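Local coordinates for protein ribosomal RNA small subunit methyltransferase E (Neisseria gonorrhoeae, PDB 5VM8) that binds S-adenosyl methionine and probably methylates a uridine of 16S ribosomal RNA, using a knotted SPOUT-type domain, at residues L83-S93 against A194-W205; A129-V140 against T151-I159. All coordinates share one frame; numbering follows the deposited sequence.

How the contacts relate
The chain first reaches 83-93, which holds strand 85-90. It then runs through helix 94-106, strand 111-116 and helix 128-147. Contact 2 joins part of that last helix, 129-140, to the segment 151-159 that follows it, closing a short loop of 10 residues. Contact 1 is closed much later, when 194-205 lays strand 195-199 beside strand 85-90. Contact 2 therefore lies wholly within the long loop of contact 1. Contact 1 joins two strands within the parallel sheet. Contact 2 ties a helix to the segment leading into the edge strand 159-160. Their centres are about 14 Å apart, and Ile91 packs on Trp136 where they meet.

Contact 1 (L83-S93 against A194-W205); sequences LNITLIQSISS and AIVFMVGPEGGW
Strands 85-90 and 195-199 pair in parallel in the central sheet of the SPOUT methyltransferase domain. Their backbones form a regular ladder. Asn84 O takes Ile195 N, Ile195 O takes Thr86 N, and the pattern continues through Thr86 O, Phe197 O and Ile88 O to Val199 O. Val199 O is gripped twice, by Ser90 N and by Ser90 OG, each at 2.9 Å. The hydroxyl lies beside the backbone N of its own residue (chi1 -45°), which lets both donors reach the same oxygen. Ser90 O also has two donors, Ser92 OG at 3.0 Å and Gln89 NE2 at 3.1 Å. That amide makes a further weak bond to Gly200 O. Asn84 OD1 accepts from Thr110 OG1 and also lies near a water, which is 2.7 Å from Ile195 O.

Side chains pack on both faces. Ile88 CD1 meets Val196 CG1 at 3.5 Å, while its CG2 touches Met198 CE. On the other face, Leu87 CD1 touches both Phe197 CD2 and Val199 CG2. Beyond the strands, a water lies within hydrogen-bonding distance of both Ile91 O and Glu202 OE2. Ser93 N binds the syn side of Glu202 OE1 at 2.8 Å, with an N-H...O angle of 179°.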
loop_
_atom_site.group_PDB
_atom_site.type_symbol
_atom_site.label_atom_id
_atom_site.label_comp_id
_atom_site.label_asym_id
_atom_site.label_seq_id
_atom_site.Cartn_x
_atom_site.Cartn_y
_atom_site.Cartn_z
ATOM N N LEU A 83 11.433 -7.823 0.215
ATOM C CA LEU A 83 11.931 -6.472 0.020
ATOM C C LEU A 83 10.999 -5.479 0.712
ATOM O O LEU A 83 9.775 -5.541 0.554
ATOM C CB LEU A 83 12.029 -6.169 -1.472
ATOM C CG LEU A 83 12.694 -4.874 -1.915
ATOM C CD1 LEU A 83 14.139 -4.840 -1.396
ATOM C CD2 LEU A 83 12.648 -4.749 -3.446
ATOM N N ASN A 84 11.584 -4.561 1.463
ATOM C CA ASN A 84 10.852 -3.551 2.215
ATOM C C ASN A 84 10.861 -2.231 1.439
ATOM O O ASN A 84 11.904 -1.598 1.301
ATOM C CB ASN A 84 11.496 -3.400 3.591
ATOM C CG ASN A 84 10.609 -2.711 4.572
ATOM O OD1 ASN A 84 10.080 -1.645 4.299
ATOM N ND2 ASN A 84 10.451 -3.304 5.735
ATOM N N ILE A 85 9.710 -1.830 0.904
ATOM C CA ILE A 85 9.573 -0.602 0.118
ATOM C C ILE A 85 8.535 0.304 0.772
ATOM O O ILE A 85 7.356 -0.052 0.839
ATOM C CB ILE A 85 9.149 -0.883 -1.332
ATOM C CG1 ILE A 85 10.085 -1.887 -1.996
ATOM C CG2 ILE A 85 9.090 0.432 -2.123
ATOM C CD1 ILE A 85 9.476 -2.522 -3.244
ATOM N N THR A 86 8.953 1.501 1.184
ATOM C CA THR A 86 8.022 2.560 1.571
ATOM C C THR A 86 7.874 3.496 0.379
ATOM O O THR A 86 8.859 4.088 -0.072
ATOM C CB THR A 86 8.512 3.338 2.795
ATOM O OG1 THR A 86 8.624 2.460 3.923
ATOM C CG2 THR A 86 7.589 4.537 3.123
ATOM N N LEU A 87 6.644 3.665 -0.090
ATOM C CA LEU A 87 6.322 4.634 -1.133
ATOM C C LEU A 87 5.940 5.939 -0.447
ATOM O O LEU A 87 4.923 6.007 0.244
ATOM C CB LEU A 87 5.181 4.122 -2.008
ATOM C CG LEU A 87 4.472 5.118 -2.940
ATOM C CD1 LEU A 87 5.444 5.813 -3.894
ATOM C CD2 LEU A 87 3.342 4.404 -3.714
ATOM N N ILE A 88 6.784 6.958 -0.583
ATOM C CA ILE A 88 6.437 8.312 -0.175
ATOM C C ILE A 88 5.862 9.014 -1.396
ATOM O O ILE A 88 6.614 9.415 -2.293
ATOM C CB ILE A 88 7.647 9.089 0.363
ATOM C CG1 ILE A 88 8.292 8.395 1.565
ATOM C CG2 ILE A 88 7.216 10.509 0.793
ATOM C CD1 ILE A 88 9.368 9.247 2.202
ATOM N N GLN A 89 4.550 9.262 -1.365
ATOM C CA GLN A 89 3.767 9.764 -2.488
ATOM C C GLN A 89 3.178 11.132 -2.152
ATOM O O GLN A 89 2.402 11.261 -1.198
ATOM C CB GLN A 89 2.628 8.787 -2.814
ATOM C CG GLN A 89 1.698 9.262 -3.922
ATOM C CD GLN A 89 2.413 9.326 -5.252
ATOM O OE1 GLN A 89 2.894 8.296 -5.739
ATOM N NE2 GLN A 89 2.529 10.534 -5.835
ATOM N N SER A 90 3.500 12.133 -2.962
ATOM C CA SER A 90 2.836 13.422 -2.838
ATOM C C SER A 90 1.376 13.312 -3.237
ATOM O O SER A 90 1.052 12.703 -4.261
ATOM C CB SER A 90 3.498 14.479 -3.710
ATOM O OG SER A 90 4.888 14.399 -3.569
ATOM N N ILE A 91 0.505 13.933 -2.429
ATOM C CA ILE A 91 -0.932 13.840 -2.630
ATOM C C ILE A 91 -1.260 14.294 -4.035
ATOM O O ILE A 91 -0.836 15.376 -4.457
ATOM C CB ILE A 91 -1.693 14.709 -1.626
ATOM C CG1 ILE A 91 -1.222 14.465 -0.195
ATOM C CG2 ILE A 91 -3.165 14.429 -1.734
ATOM C CD1 ILE A 91 -1.502 13.104 0.280
ATOM N N SER A 92 -1.932 13.424 -4.792
ATOM C CA SER A 92 -2.443 13.729 -6.115
ATOM C C SER A 92 -3.956 13.527 -6.148
ATOM O O SER A 92 -4.547 12.936 -5.231
ATOM C CB SER A 92 -1.762 12.843 -7.149
ATOM O OG SER A 92 -0.381 12.879 -6.904
ATOM N N SER A 93 -4.598 14.072 -7.183
ATOM C CA SER A 93 -6.059 14.048 -7.253
ATOM C C SER A 93 -6.580 12.767 -7.898
ATOM O O SER A 93 -5.937 12.172 -8.765
ATOM C CB SER A 93 -6.647 15.262 -7.986
ATOM O OG SER A 93 -6.613 15.157 -9.386
ATOM N N ALA A 194 16.254 -1.590 3.720
ATOM C CA ALA A 194 14.971 -1.075 3.291
ATOM C C ALA A 194 15.157 0.005 2.226
ATOM O O ALA A 194 16.208 0.654 2.127
ATOM C CB ALA A 194 14.190 -0.539 4.485
ATOM N N ILE A 195 14.098 0.206 1.444
ATOM C CA ILE A 195 14.036 1.201 0.381
ATOM C C ILE A 195 12.949 2.212 0.720
ATOM O O ILE A 195 11.847 1.842 1.141
ATOM C CB ILE A 195 13.748 0.556 -0.988
ATOM C CG1 ILE A 195 14.872 -0.399 -1.382
ATOM C CG2 ILE A 195 13.526 1.625 -2.070
ATOM C CD1 ILE A 195 14.486 -1.331 -2.512
ATOM N N VAL A 196 13.266 3.488 0.516
ATOM C CA VAL A 196 12.329 4.586 0.667
ATOM C C VAL A 196 12.308 5.283 -0.676
ATOM O O VAL A 196 13.353 5.696 -1.195
ATOM C CB VAL A 196 12.724 5.542 1.804
ATOM C CG1 VAL A 196 11.825 6.755 1.802
ATOM C CG2 VAL A 196 12.604 4.819 3.125
ATOM N N PHE A 197 11.118 5.413 -1.233
ATOM C CA PHE A 197 10.955 5.816 -2.607
ATOM C C PHE A 197 9.985 6.985 -2.649
ATOM O O PHE A 197 8.862 6.859 -2.158
ATOM C CB PHE A 197 10.440 4.561 -3.336
ATOM C CG PHE A 197 9.946 4.779 -4.705
ATOM C CD1 PHE A 197 10.723 5.424 -5.639
ATOM C CD2 PHE A 197 8.740 4.231 -5.091
ATOM C CE1 PHE A 197 10.289 5.580 -6.936
ATOM C CE2 PHE A 197 8.290 4.388 -6.380
ATOM C CZ PHE A 197 9.086 5.061 -7.312
ATOM N N MET A 198 10.395 8.096 -3.274
ATOM C CA MET A 198 9.647 9.351 -3.219
ATOM C C MET A 198 9.120 9.729 -4.593
ATOM O O MET A 198 9.878 9.771 -5.569
ATOM C CB MET A 198 10.473 10.505 -2.711
ATOM C CG MET A 198 10.849 10.433 -1.281
ATOM S SD MET A 198 10.952 12.151 -0.780
ATOM C CE MET A 198 9.295 12.564 -1.347
ATOM N N VAL A 199 7.825 10.018 -4.667
ATOM C CA VAL A 199 7.192 10.334 -5.936
ATOM C C VAL A 199 6.417 11.640 -5.819
ATOM O O VAL A 199 5.732 11.878 -4.820
ATOM C CB VAL A 199 6.274 9.183 -6.404
ATOM C CG1 VAL A 199 5.686 9.502 -7.747
ATOM C CG2 VAL A 199 7.082 7.891 -6.466
ATOM N N GLY A 200 6.485 12.457 -6.867
ATOM C CA GLY A 200 5.795 13.718 -6.889
ATOM C C GLY A 200 4.375 13.674 -7.413
ATOM O O GLY A 200 3.863 12.635 -7.841
ATOM N N PRO A 201 3.703 14.809 -7.330
ATOM C CA PRO A 201 2.323 14.903 -7.813
ATOM C C PRO A 201 2.299 15.174 -9.301
ATOM O O PRO A 201 3.357 15.137 -9.936
ATOM C CB PRO A 201 1.739 16.084 -7.006
ATOM C CG PRO A 201 2.961 16.998 -6.764
ATOM C CD PRO A 201 4.172 16.060 -6.679
ATOM N N GLU A 202 1.101 15.436 -9.843
ATOM C CA GLU A 202 0.950 15.824 -11.240
ATOM C C GLU A 202 1.949 16.911 -11.619
ATOM O O GLU A 202 2.729 16.756 -12.566
ATOM C CB GLU A 202 -0.477 16.348 -11.506
ATOM C CG GLU A 202 -1.632 15.502 -11.018
ATOM C CD GLU A 202 -2.070 15.764 -9.576
ATOM O OE1 GLU A 202 -3.162 15.276 -9.215
ATOM O OE2 GLU A 202 -1.351 16.438 -8.802
ATOM N N GLY A 203 1.954 18.014 -10.859
ATOM C CA GLY A 203 2.788 19.168 -11.156
ATOM C C GLY A 203 4.276 18.945 -10.977
ATOM O O GLY A 203 5.070 19.786 -11.417
ATOM N N GLY A 204 4.676 17.862 -10.298
ATOM C CA GLY A 204 6.081 17.543 -10.165
ATOM C C GLY A 204 6.749 18.183 -8.963
ATOM O O GLY A 204 6.125 18.798 -8.093
ATOM N N TRP A 205 8.064 17.992 -8.907
ATOM C CA TRP A 205 8.889 18.584 -7.859
ATOM C C TRP A 205 9.294 20.022 -8.181
ATOM O O TRP A 205 9.561 20.361 -9.336
ATOM C CB TRP A 205 10.165 17.764 -7.658
ATOM C CG TRP A 205 9.954 16.327 -7.296
ATOM C CD1 TRP A 205 10.438 15.227 -7.956
ATOM C CD2 TRP A 205 9.226 15.835 -6.169
ATOM N NE1 TRP A 205 10.060 14.087 -7.294
ATOM C CE2 TRP A 205 9.311 14.433 -6.198
ATOM C CE3 TRP A 205 8.507 16.452 -5.132
ATOM C CZ2 TRP A 205 8.724 13.629 -5.219
ATOM C CZ3 TRP A 205 7.902 15.654 -4.175
ATOM C CH2 TRP A 205 7.999 14.254 -4.236
HETATM O O HOH W 1 11.278 0.495 3.388
HETATM O O HOH W 2 -2.071 17.256 -6.076
#

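Contact 2 (A129-V140 against T151-I159); sequences AAKRLARWQEIV and TVPPVLPII
Gln137 OE1 accepts a hydrogen bond from Val155 N at 3.3 Å. It is the one hydrogen bond between 129-140, part of helix 128-147, and the segment 151-159. The N-H lies in the carbonyl plane, on a lone pair, but the bond is long and bent, with an N-H...O angle of 144°. The glutamine chain folds at its second torsion (chi2 71°). This bend brings the amide alongside Val155, with OE1 also 3.3 Å from Val155 CB and NE2 against Val155 CG2.

Val155 is the central apolar residue. Its two methyls part to reach different turns of the helix. CG1 meets Leu133 CD1 at 3.5 Å, and CG2 meets Val140 CG2 at 3.7 Å. The Leu133 and Val155 side chains overlap alongside each other, pointing opposite ways. Val140 CG1 packs on Pro153 CG at 3.8 Å. At the other end, Ile158 CD1 approaches Trp136 CZ3 at 3.9 Å, with the two side chains nearly perpendicular, and also nears Ala129 CB.

The segment also bonds to strand 111-116. Pro154 and Leu156 bond through their backbones to Ile112 of that strand, and Pro157 O accepts from Gln113 NE2. Trp136 reaches Met97 and Leu101 of helix 94-106. The contact is thus held mainly by apolar side chains; the one long, bent Gln137 bond probably adds only modest direction.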
loop_
_atom_site.group_PDB
_atom_site.type_symbol
_atom_site.label_atom_id
_atom_site.label_comp_id
_atom_site.label_asym_id
_atom_site.label_seq_id
_atom_site.Cartn_x
_atom_site.Cartn_y
_atom_site.Cartn_z
ATOM N N ALA A 129 -8.881 15.863 5.177
ATOM C CA ALA A 129 -7.660 15.066 5.259
ATOM C C ALA A 129 -7.948 13.696 5.871
ATOM O O ALA A 129 -7.567 12.660 5.313
ATOM C CB ALA A 129 -6.601 15.818 6.065
ATOM N N ALA A 130 -8.688 13.678 6.981
ATOM C CA ALA A 130 -9.079 12.423 7.614
ATOM C C ALA A 130 -9.951 11.572 6.694
ATOM O O ALA A 130 -9.810 10.346 6.654
ATOM C CB ALA A 130 -9.830 12.710 8.923
ATOM N N LYS A 131 -10.869 12.199 5.954
ATOM C CA LYS A 131 -11.758 11.414 5.106
ATOM C C LYS A 131 -11.001 10.788 3.941
ATOM O O LYS A 131 -11.281 9.646 3.569
ATOM C CB LYS A 131 -12.921 12.274 4.607
ATOM C CG LYS A 131 -13.829 12.817 5.723
ATOM C CD LYS A 131 -15.153 13.361 5.142
ATOM C CE LYS A 131 -16.051 13.979 6.193
ATOM N NZ LYS A 131 -17.195 14.652 5.526
ATOM N N ARG A 132 -10.023 11.504 3.371
ATOM C CA ARG A 132 -9.220 10.936 2.287
ATOM C C ARG A 132 -8.313 9.820 2.795
ATOM O O ARG A 132 -8.203 8.764 2.160
ATOM C CB ARG A 132 -8.387 12.024 1.601
ATOM C CG ARG A 132 -9.200 13.145 0.994
ATOM C CD ARG A 132 -8.440 13.879 -0.099
ATOM N NE ARG A 132 -9.066 15.167 -0.402
ATOM C CZ ARG A 132 -9.982 15.388 -1.348
ATOM N NH1 ARG A 132 -10.416 14.401 -2.139
ATOM N NH2 ARG A 132 -10.471 16.620 -1.495
ATOM N N LEU A 133 -7.655 10.038 3.937
ATOM C CA LEU A 133 -6.828 8.993 4.524
ATOM C C LEU A 133 -7.640 7.712 4.731
ATOM O O LEU A 133 -7.206 6.618 4.346
ATOM C CB LEU A 133 -6.231 9.490 5.851
ATOM C CG LEU A 133 -5.193 8.584 6.520
ATOM C CD1 LEU A 133 -4.043 8.347 5.589
ATOM C CD2 LEU A 133 -4.671 9.168 7.847
ATOM N N ALA A 134 -8.849 7.843 5.291
ATOM C CA ALA A 134 -9.685 6.676 5.538
ATOM C C ALA A 134 -10.111 6.009 4.237
ATOM O O ALA A 134 -10.170 4.775 4.155
ATOM C CB ALA A 134 -10.915 7.082 6.363
ATOM N N ARG A 135 -10.402 6.800 3.200
ATOM C CA ARG A 135 -10.724 6.195 1.914
ATOM C C ARG A 135 -9.486 5.548 1.303
ATOM O O ARG A 135 -9.561 4.434 0.770
ATOM C CB ARG A 135 -11.332 7.237 0.973
ATOM C CG ARG A 135 -12.006 6.627 -0.244
ATOM C CD ARG A 135 -12.681 7.666 -1.145
ATOM N NE ARG A 135 -12.803 7.134 -2.494
ATOM C CZ ARG A 135 -11.870 7.251 -3.433
ATOM N NH1 ARG A 135 -12.068 6.679 -4.616
ATOM N NH2 ARG A 135 -10.738 7.930 -3.194
ATOM N N TRP A 136 -8.330 6.214 1.431
ATOM C CA TRP A 136 -7.085 5.622 0.976
ATOM C C TRP A 136 -6.813 4.321 1.711
ATOM O O TRP A 136 -6.363 3.340 1.106
ATOM C CB TRP A 136 -5.932 6.592 1.183
ATOM C CG TRP A 136 -6.033 7.779 0.296
ATOM C CD1 TRP A 136 -6.793 7.895 -0.830
ATOM C CD2 TRP A 136 -5.400 9.054 0.488
ATOM N NE1 TRP A 136 -6.645 9.149 -1.367
ATOM C CE2 TRP A 136 -5.798 9.880 -0.575
ATOM C CE3 TRP A 136 -4.522 9.565 1.448
ATOM C CZ2 TRP A 136 -5.350 11.178 -0.711
ATOM C CZ3 TRP A 136 -4.082 10.872 1.313
ATOM C CH2 TRP A 136 -4.491 11.656 0.243
ATOM N N GLN A 137 -7.085 4.292 3.016
ATOM C CA GLN A 137 -6.852 3.078 3.777
ATOM C C GLN A 137 -7.742 1.946 3.269
ATOM O O GLN A 137 -7.283 0.806 3.135
ATOM C CB GLN A 137 -7.089 3.346 5.263
ATOM C CG GLN A 137 -6.480 2.311 6.183
ATOM C CD GLN A 137 -4.955 2.387 6.218
ATOM O OE1 GLN A 137 -4.387 3.394 6.657
ATOM N NE2 GLN A 137 -4.288 1.324 5.753
ATOM N N GLU A 138 -8.996 2.268 2.914
ATOM C CA GLU A 138 -9.944 1.279 2.403
ATOM C C GLU A 138 -9.547 0.766 1.015
ATOM O O GLU A 138 -9.778 -0.407 0.696
ATOM C CB GLU A 138 -11.369 1.859 2.386
ATOM N N ILE A 139 -8.986 1.626 0.155
ATOM C CA ILE A 139 -8.515 1.126 -1.138
ATOM C C ILE A 139 -7.378 0.126 -0.940
ATOM O O ILE A 139 -7.327 -0.919 -1.596
ATOM C CB ILE A 139 -8.098 2.281 -2.061
ATOM C CG1 ILE A 139 -9.314 3.064 -2.535
ATOM C CG2 ILE A 139 -7.287 1.769 -3.259
ATOM C CD1 ILE A 139 -8.937 4.445 -3.084
ATOM N N VAL A 140 -6.472 0.416 -0.012
ATOM C CA VAL A 140 -5.375 -0.498 0.283
ATOM C C VAL A 140 -5.906 -1.831 0.812
ATOM O O VAL A 140 -5.420 -2.906 0.445
ATOM C CB VAL A 140 -4.394 0.172 1.263
ATOM C CG1 VAL A 140 -3.470 -0.863 1.919
ATOM C CG2 VAL A 140 -3.587 1.258 0.532
ATOM N N THR A 151 -0.936 -9.357 4.865
ATOM C CA THR A 151 -0.323 -8.235 5.549
ATOM C C THR A 151 -0.816 -6.979 4.856
ATOM O O THR A 151 -0.746 -6.877 3.629
ATOM C CB THR A 151 1.197 -8.333 5.500
ATOM O OG1 THR A 151 1.583 -9.554 6.134
ATOM C CG2 THR A 151 1.816 -7.171 6.248
ATOM N N VAL A 152 -1.389 -6.053 5.631
ATOM C CA VAL A 152 -1.974 -4.838 5.100
ATOM C C VAL A 152 -0.958 -3.705 5.289
ATOM O O VAL A 152 -0.604 -3.408 6.441
ATOM C CB VAL A 152 -3.311 -4.498 5.774
ATOM C CG1 VAL A 152 -3.812 -3.134 5.307
ATOM C CG2 VAL A 152 -4.346 -5.577 5.464
ATOM N N PRO A 153 -0.428 -3.126 4.222
ATOM C CA PRO A 153 0.497 -1.998 4.383
ATOM C C PRO A 153 -0.239 -0.807 4.964
ATOM O O PRO A 153 -1.368 -0.510 4.551
ATOM C CB PRO A 153 0.990 -1.718 2.950
ATOM C CG PRO A 153 0.027 -2.414 2.024
ATOM C CD PRO A 153 -0.607 -3.536 2.815
ATOM N N PRO A 154 0.339 -0.125 5.948
ATOM C CA PRO A 154 -0.334 1.055 6.517
ATOM C C PRO A 154 -0.286 2.238 5.565
ATOM O O PRO A 154 0.658 2.400 4.789
ATOM C CB PRO A 154 0.479 1.350 7.783
ATOM C CG PRO A 154 1.872 0.875 7.427
ATOM C CD PRO A 154 1.664 -0.357 6.551
ATOM N N VAL A 155 -1.331 3.054 5.604
ATOM C CA VAL A 155 -1.289 4.385 5.005
ATOM C C VAL A 155 -1.052 5.345 6.166
ATOM O O VAL A 155 -1.925 5.537 7.017
ATOM C CB VAL A 155 -2.571 4.730 4.235
ATOM C CG1 VAL A 155 -2.394 6.049 3.499
ATOM C CG2 VAL A 155 -2.980 3.597 3.277
ATOM N N LEU A 156 0.131 5.877 6.247
ATOM C CA LEU A 156 0.536 6.661 7.405
ATOM C C LEU A 156 -0.118 8.047 7.398
ATOM O O LEU A 156 -0.500 8.558 6.341
ATOM C CB LEU A 156 2.053 6.778 7.450
ATOM C CG LEU A 156 2.785 5.421 7.496
ATOM C CD1 LEU A 156 4.307 5.583 7.356
ATOM C CD2 LEU A 156 2.464 4.649 8.772
ATOM N N PRO A 157 -0.284 8.662 8.570
ATOM C CA PRO A 157 -0.880 10.007 8.616
ATOM C C PRO A 157 -0.144 10.995 7.714
ATOM O O PRO A 157 1.074 10.926 7.538
ATOM C CB PRO A 157 -0.761 10.399 10.090
ATOM C CG PRO A 157 -0.648 9.107 10.840
ATOM C CD PRO A 157 0.025 8.133 9.911
ATOM N N ILE A 158 -0.919 11.887 7.099
ATOM C CA ILE A 158 -0.370 12.894 6.201
ATOM C C ILE A 158 0.605 13.797 6.937
ATOM O O ILE A 158 0.356 14.220 8.071
ATOM C CB ILE A 158 -1.508 13.718 5.571
ATOM C CG1 ILE A 158 -2.472 12.790 4.808
ATOM C CG2 ILE A 158 -0.934 14.846 4.718
ATOM C CD1 ILE A 158 -3.702 13.456 4.263
ATOM N N ILE A 159 1.728 14.088 6.287
ATOM C CA ILE A 159 2.698 15.078 6.734
ATOM C C ILE A 159 3.187 15.859 5.522
ATOM O O ILE A 159 3.014 15.450 4.372
ATOM C CB ILE A 159 3.902 14.445 7.473
ATOM C CG1 ILE A 159 4.496 13.273 6.675
ATOM C CG2 ILE A 159 3.503 13.982 8.849
ATOM C CD1 ILE A 159 5.615 12.514 7.423
#